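Local structure of 4-hydroxyphenylpyruvate dioxygenase (Pseudomonas putida, 5HMQ) at residues C[442-455]-C[492-504]. The protein converts 3-dehydroshikimate to protocatechuate with a divalent metal ion, joining a sugar phosphate isomerase-like dehydratase domain to a hydroxyphenylpyruvate dioxygenase-like domain. Sequence-based numbering, arbitrary orientation.
Sequences RIDHMALALPAESL and CGTLRLPLNISEN. With MG (magnesium ion), chain L.
The guanidinium of Arg442 meets the loop before strand 496-501 with its edge: NH2 gives an in-plane hydrogen bond to a lone pair of Thr494 O (3.0 Å), and NH1 bonds water 1, which lies in the same plane and donates to Asp444 O and Gly493 O. The imidazole of His445 stands across Pro498 at about a right angle, CD2 lying 4.2 Å from Pro498 CG. At its edge, ND1 donates to the anti lone pair of Asp444 OD2 (2.6 Å), nearly in the ring plane, which, with the bond from NE2 to the magnesium ion (2.2 Å), fixes the ring's rotation; the carboxylate, also salt-bridged to Arg605, probably makes the ring a stronger donor to the metal. With CG between the backbone N and the carbonyl carbon (chi1 61°), the imidazole is carried to the metal side of the strand, beside Pro498, and the His445 and Tyr612 rings meet edge-to-face. His523, Glu601 and three waters complete the metal's shell, in the vicinal-oxygen-chelate fold of the C-terminal domain, where strand 440-450 lies between 496-501, its parallel neighbour, and antiparallel 520-528. Five backbone hydrogen bonds zip the two parallel strands together, from Met446 N to Arg496 O through Ser502 N to Leu450 O; Asn500 N to Leu448 O is short and straight (2.6 Å). Pro498 lacks an N-H, and its CD instead rests 3.3 Å from Met446 O. On the face away from the metal, Leu448 and Leu499 run side by side, CD2 of Leu499 touching both Leu448 CB and Leu450 CD1 (3.8 Å each), while Leu455 CD1 comes across to Leu499 CB at 3.6 Å. Trp458 of helix 455-465 touches Leu448 and Leu450, and Phe247 of the second subunit packs on Leu450.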
loop_
_atom_site.group_PDB
_atom_site.type_symbol
_atom_site.label_atom_id
_atom_site.label_comp_id
_atom_site.label_asym_id
_atom_site.label_seq_id
_atom_site.Cartn_x
_atom_site.Cartn_y
_atom_site.Cartn_z
ATOM N N ARG C 442 35.891 -2.762 -0.109
ATOM C CA ARG C 442 34.880 -1.755 -0.394
ATOM C C ARG C 442 33.494 -2.376 -0.354
ATOM O O ARG C 442 33.328 -3.596 -0.441
ATOM C CB ARG C 442 35.095 -1.087 -1.759
ATOM C CG ARG C 442 34.776 -1.971 -2.954
ATOM C CD ARG C 442 35.142 -1.266 -4.254
ATOM N NE ARG C 442 34.325 -0.077 -4.487
ATOM C CZ ARG C 442 33.131 -0.082 -5.072
ATOM N NH1 ARG C 442 32.594 -1.220 -5.491
ATOM N NH2 ARG C 442 32.469 1.056 -5.235
ATOM N N ILE C 443 32.495 -1.509 -0.195
ATOM C CA ILE C 443 31.105 -1.920 -0.340
ATOM C C ILE C 443 30.824 -2.147 -1.819
ATOM O O ILE C 443 30.911 -1.220 -2.633
ATOM C CB ILE C 443 30.158 -0.874 0.260
ATOM C CG1 ILE C 443 30.376 -0.780 1.772
ATOM C CG2 ILE C 443 28.713 -1.204 -0.076
ATOM C CD1 ILE C 443 29.725 0.426 2.412
ATOM N N ASP C 444 30.489 -3.385 -2.174
ATOM C CA ASP C 444 30.220 -3.719 -3.564
ATOM C C ASP C 444 28.772 -3.436 -3.944
ATOM O O ASP C 444 28.509 -2.860 -5.003
ATOM C CB ASP C 444 30.558 -5.186 -3.830
ATOM C CG ASP C 444 30.193 -5.614 -5.233
ATOM O OD1 ASP C 444 31.020 -5.428 -6.150
ATOM O OD2 ASP C 444 29.075 -6.139 -5.421
ATOM N N HIS C 445 27.828 -3.838 -3.097
ATOM C CA HIS C 445 26.427 -3.531 -3.341
ATOM C C HIS C 445 25.673 -3.599 -2.024
ATOM O O HIS C 445 26.139 -4.188 -1.044
ATOM C CB HIS C 445 25.801 -4.473 -4.379
ATOM C CG HIS C 445 25.803 -5.916 -3.980
ATOM N ND1 HIS C 445 26.771 -6.803 -4.397
ATOM C CD2 HIS C 445 24.939 -6.632 -3.220
ATOM C CE1 HIS C 445 26.509 -8.001 -3.906
ATOM N NE2 HIS C 445 25.404 -7.924 -3.187
HETATM N N MSE C 446 24.501 -2.976 -2.015
HETATM C CA MSE C 446 23.651 -2.966 -0.839
HETATM C C MSE C 446 22.194 -3.093 -1.258
HETATM O O MSE C 446 21.688 -2.289 -2.045
HETATM C CB MSE C 446 23.874 -1.695 -0.022
HETATM C CG MSE C 446 23.130 -1.680 1.298
HETATM SE SE MSE C 446 23.670 -0.209 2.459
HETATM C CE MSE C 446 23.170 1.289 1.307
ATOM N N ALA C 447 21.528 -4.118 -0.737
ATOM C CA ALA C 447 20.160 -4.436 -1.115
ATOM C C ALA C 447 19.174 -3.821 -0.132
ATOM O O ALA C 447 19.430 -3.775 1.075
ATOM C CB ALA C 447 19.946 -5.950 -1.182
ATOM N N LEU C 448 18.049 -3.345 -0.659
ATOM C CA LEU C 448 16.961 -2.836 0.159
ATOM C C LEU C 448 15.757 -3.761 0.046
ATOM O O LEU C 448 15.467 -4.290 -1.032
ATOM C CB LEU C 448 16.565 -1.420 -0.270
ATOM C CG LEU C 448 17.655 -0.355 -0.353
ATOM C CD1 LEU C 448 17.038 0.999 -0.721
ATOM C CD2 LEU C 448 18.492 -0.280 0.928
ATOM N N ALA C 449 15.062 -3.955 1.161
ATOM C CA ALA C 449 13.774 -4.631 1.176
ATOM C C ALA C 449 12.699 -3.567 1.334
ATOM O O ALA C 449 12.662 -2.871 2.353
ATOM C CB ALA C 449 13.701 -5.664 2.300
ATOM N N LEU C 450 11.844 -3.426 0.325
ATOM C CA LEU C 450 10.876 -2.341 0.298
ATOM C C LEU C 450 9.457 -2.878 0.175
ATOM O O LEU C 450 9.248 -3.967 -0.369
ATOM C CB LEU C 450 11.155 -1.386 -0.872
ATOM C CG LEU C 450 12.514 -0.682 -0.882
ATOM C CD1 LEU C 450 12.726 0.063 -2.192
ATOM C CD2 LEU C 450 12.635 0.265 0.301
ATOM N N PRO C 451 8.461 -2.145 0.679
ATOM C CA PRO C 451 7.069 -2.555 0.456
ATOM C C PRO C 451 6.743 -2.553 -1.029
ATOM O O PRO C 451 7.220 -1.706 -1.786
ATOM C CB PRO C 451 6.257 -1.497 1.214
ATOM C CG PRO C 451 7.212 -0.894 2.185
ATOM C CD PRO C 451 8.553 -0.936 1.514
ATOM N N ALA C 452 5.933 -3.531 -1.440
ATOM C CA ALA C 452 5.599 -3.682 -2.853
ATOM C C ALA C 452 4.978 -2.414 -3.429
ATOM O O ALA C 452 5.227 -2.064 -4.587
ATOM C CB ALA C 452 4.659 -4.873 -3.042
ATOM N N GLU C 453 4.164 -1.716 -2.640
ATOM C CA GLU C 453 3.440 -0.553 -3.139
ATOM C C GLU C 453 4.307 0.694 -3.255
ATOM O O GLU C 453 3.875 1.667 -3.885
ATOM C CB GLU C 453 2.245 -0.229 -2.232
ATOM C CG GLU C 453 1.546 -1.439 -1.636
ATOM C CD GLU C 453 2.306 -2.010 -0.448
ATOM O OE1 GLU C 453 3.004 -1.230 0.235
ATOM O OE2 GLU C 453 2.242 -3.234 -0.217
ATOM N N SER C 454 5.506 0.697 -2.674
ATOM C CA SER C 454 6.366 1.878 -2.696
ATOM C C SER C 454 7.605 1.698 -3.565
ATOM O O SER C 454 8.383 2.644 -3.707
ATOM C CB SER C 454 6.782 2.262 -1.272
ATOM O OG SER C 454 7.449 1.196 -0.624
ATOM N N LEU C 455 7.797 0.512 -4.159
ATOM C CA LEU C 455 9.046 0.224 -4.853
ATOM C C LEU C 455 9.199 1.059 -6.117
ATOM O O LEU C 455 10.283 1.588 -6.391
ATOM C CB LEU C 455 9.132 -1.265 -5.210
ATOM C CG LEU C 455 10.272 -1.683 -6.145
ATOM C CD1 LEU C 455 11.634 -1.678 -5.460
ATOM C CD2 LEU C 455 9.951 -3.061 -6.702
ATOM N N CYS C 492 28.505 4.495 -13.621
ATOM C CA CYS C 492 29.816 3.861 -13.671
ATOM C C CYS C 492 29.957 2.705 -12.687
ATOM O O CYS C 492 31.071 2.213 -12.482
ATOM C CB CYS C 492 30.914 4.899 -13.441
ATOM S SG CYS C 492 31.275 5.888 -14.917
ATOM N N GLY C 493 28.859 2.261 -12.077
ATOM C CA GLY C 493 28.845 1.021 -11.330
ATOM C C GLY C 493 29.404 1.075 -9.924
ATOM O O GLY C 493 29.418 0.038 -9.248
ATOM N N THR C 494 29.862 2.237 -9.451
ATOM C CA THR C 494 30.422 2.302 -8.105
ATOM C C THR C 494 29.344 2.202 -7.033
ATOM O O THR C 494 29.667 1.942 -5.869
ATOM C CB THR C 494 31.227 3.589 -7.914
ATOM O OG1 THR C 494 30.348 4.721 -7.950
ATOM C CG2 THR C 494 32.276 3.730 -9.010
ATOM N N LEU C 495 28.080 2.402 -7.400
ATOM C CA LEU C 495 26.952 2.238 -6.495
ATOM C C LEU C 495 25.968 1.251 -7.106
ATOM O O LEU C 495 25.537 1.428 -8.250
ATOM C CB LEU C 495 26.251 3.575 -6.237
ATOM C CG LEU C 495 27.049 4.713 -5.601
ATOM C CD1 LEU C 495 26.299 6.027 -5.747
ATOM C CD2 LEU C 495 27.342 4.424 -4.138
ATOM N N ARG C 496 25.615 0.216 -6.348
ATOM C CA ARG C 496 24.705 -0.825 -6.814
ATOM C C ARG C 496 23.688 -1.087 -5.718
ATOM O O ARG C 496 24.052 -1.263 -4.552
ATOM C CB ARG C 496 25.435 -2.122 -7.188
ATOM C CG ARG C 496 26.540 -1.961 -8.218
ATOM C CD ARG C 496 27.060 -3.319 -8.677
ATOM N NE ARG C 496 26.091 -4.073 -9.466
ATOM C CZ ARG C 496 26.385 -5.160 -10.168
ATOM N NH1 ARG C 496 27.624 -5.618 -10.182
ATOM N NH2 ARG C 496 25.443 -5.785 -10.863
ATOM N N LEU C 497 22.416 -1.132 -6.101
ATOM C CA LEU C 497 21.307 -1.124 -5.149
ATOM C C LEU C 497 20.238 -2.101 -5.608
ATOM O O LEU C 497 19.252 -1.714 -6.247
ATOM C CB LEU C 497 20.741 0.290 -5.000
ATOM C CG LEU C 497 19.902 0.631 -3.772
ATOM C CD1 LEU C 497 20.801 0.973 -2.596
ATOM C CD2 LEU C 497 18.980 1.791 -4.100
ATOM N N PRO C 498 20.409 -3.389 -5.316
ATOM C CA PRO C 498 19.317 -4.337 -5.548
ATOM C C PRO C 498 18.157 -4.057 -4.609
ATOM O O PRO C 498 18.330 -3.518 -3.512
ATOM C CB PRO C 498 19.955 -5.704 -5.275
ATOM C CG PRO C 498 21.174 -5.418 -4.478
ATOM C CD PRO C 498 21.644 -4.055 -4.873
ATOM N N LEU C 499 16.957 -4.407 -5.063
ATOM C CA LEU C 499 15.730 -4.038 -4.373
ATOM C C LEU C 499 14.826 -5.256 -4.275
ATOM O O LEU C 499 14.429 -5.822 -5.299
ATOM C CB LEU C 499 15.029 -2.884 -5.095
ATOM C CG LEU C 499 15.886 -1.626 -5.261
ATOM C CD1 LEU C 499 15.340 -0.725 -6.351
ATOM C CD2 LEU C 499 16.002 -0.871 -3.949
ATOM N N ASN C 500 14.496 -5.641 -3.047
ATOM C CA ASN C 500 13.624 -6.768 -2.761
ATOM C C ASN C 500 12.308 -6.270 -2.180
ATOM O O ASN C 500 12.169 -5.112 -1.777
ATOM C CB ASN C 500 14.296 -7.750 -1.793
ATOM C CG ASN C 500 15.591 -8.322 -2.339
ATOM O OD1 ASN C 500 15.598 -9.379 -2.973
ATOM N ND2 ASN C 500 16.694 -7.628 -2.094
ATOM N N ILE C 501 11.331 -7.168 -2.148
ATOM C CA ILE C 501 9.991 -6.867 -1.661
ATOM C C ILE C 501 9.877 -7.351 -0.222
ATOM O O ILE C 501 10.081 -8.537 0.063
ATOM C CB ILE C 501 8.914 -7.506 -2.550
ATOM C CG1 ILE C 501 9.004 -6.939 -3.968
ATOM C CG2 ILE C 501 7.532 -7.274 -1.959
ATOM C CD1 ILE C 501 8.028 -7.561 -4.942
ATOM N N SER C 502 9.573 -6.428 0.686
ATOM C CA SER C 502 9.342 -6.783 2.077
ATOM C C SER C 502 8.010 -7.501 2.240
ATOM O O SER C 502 7.115 -7.421 1.393
ATOM C CB SER C 502 9.340 -5.537 2.965
ATOM O OG SER C 502 10.586 -4.874 2.934
ATOM N N GLU C 503 7.893 -8.218 3.351
ATOM C CA GLU C 503 6.658 -8.907 3.686
ATOM C C GLU C 503 5.680 -7.900 4.278
ATOM O O GLU C 503 6.077 -6.997 5.018
ATOM C CB GLU C 503 6.935 -10.038 4.677
ATOM C CG GLU C 503 5.806 -11.039 4.817
ATOM C CD GLU C 503 5.494 -11.738 3.510
ATOM O OE1 GLU C 503 4.588 -11.271 2.787
ATOM O OE2 GLU C 503 6.166 -12.747 3.199
ATOM N N ASN C 504 4.403 -8.038 3.934
ATOM C CA ASN C 504 3.403 -7.139 4.484
ATOM C C ASN C 504 3.215 -7.434 5.968
ATOM O O ASN C 504 3.630 -8.478 6.476
ATOM C CB ASN C 504 2.055 -7.270 3.766
ATOM C CG ASN C 504 1.310 -8.562 4.094
ATOM O OD1 ASN C 504 1.246 -8.960 5.244
ATOM N ND2 ASN C 504 0.715 -9.194 3.090
HETATM MG MG MG L . 24.216 -9.691 -2.689
HETATM O O HOH W 1 29.929 -1.057 -6.687
HETATM O O HOH W 2 30.259 -4.082 -8.803
HETATM O O HOH W 3 22.521 -9.059 -4.224
HETATM O O HOH W 4 25.269 -10.764 -4.114
HETATM O O HOH W 5 23.050 -11.385 -2.443
#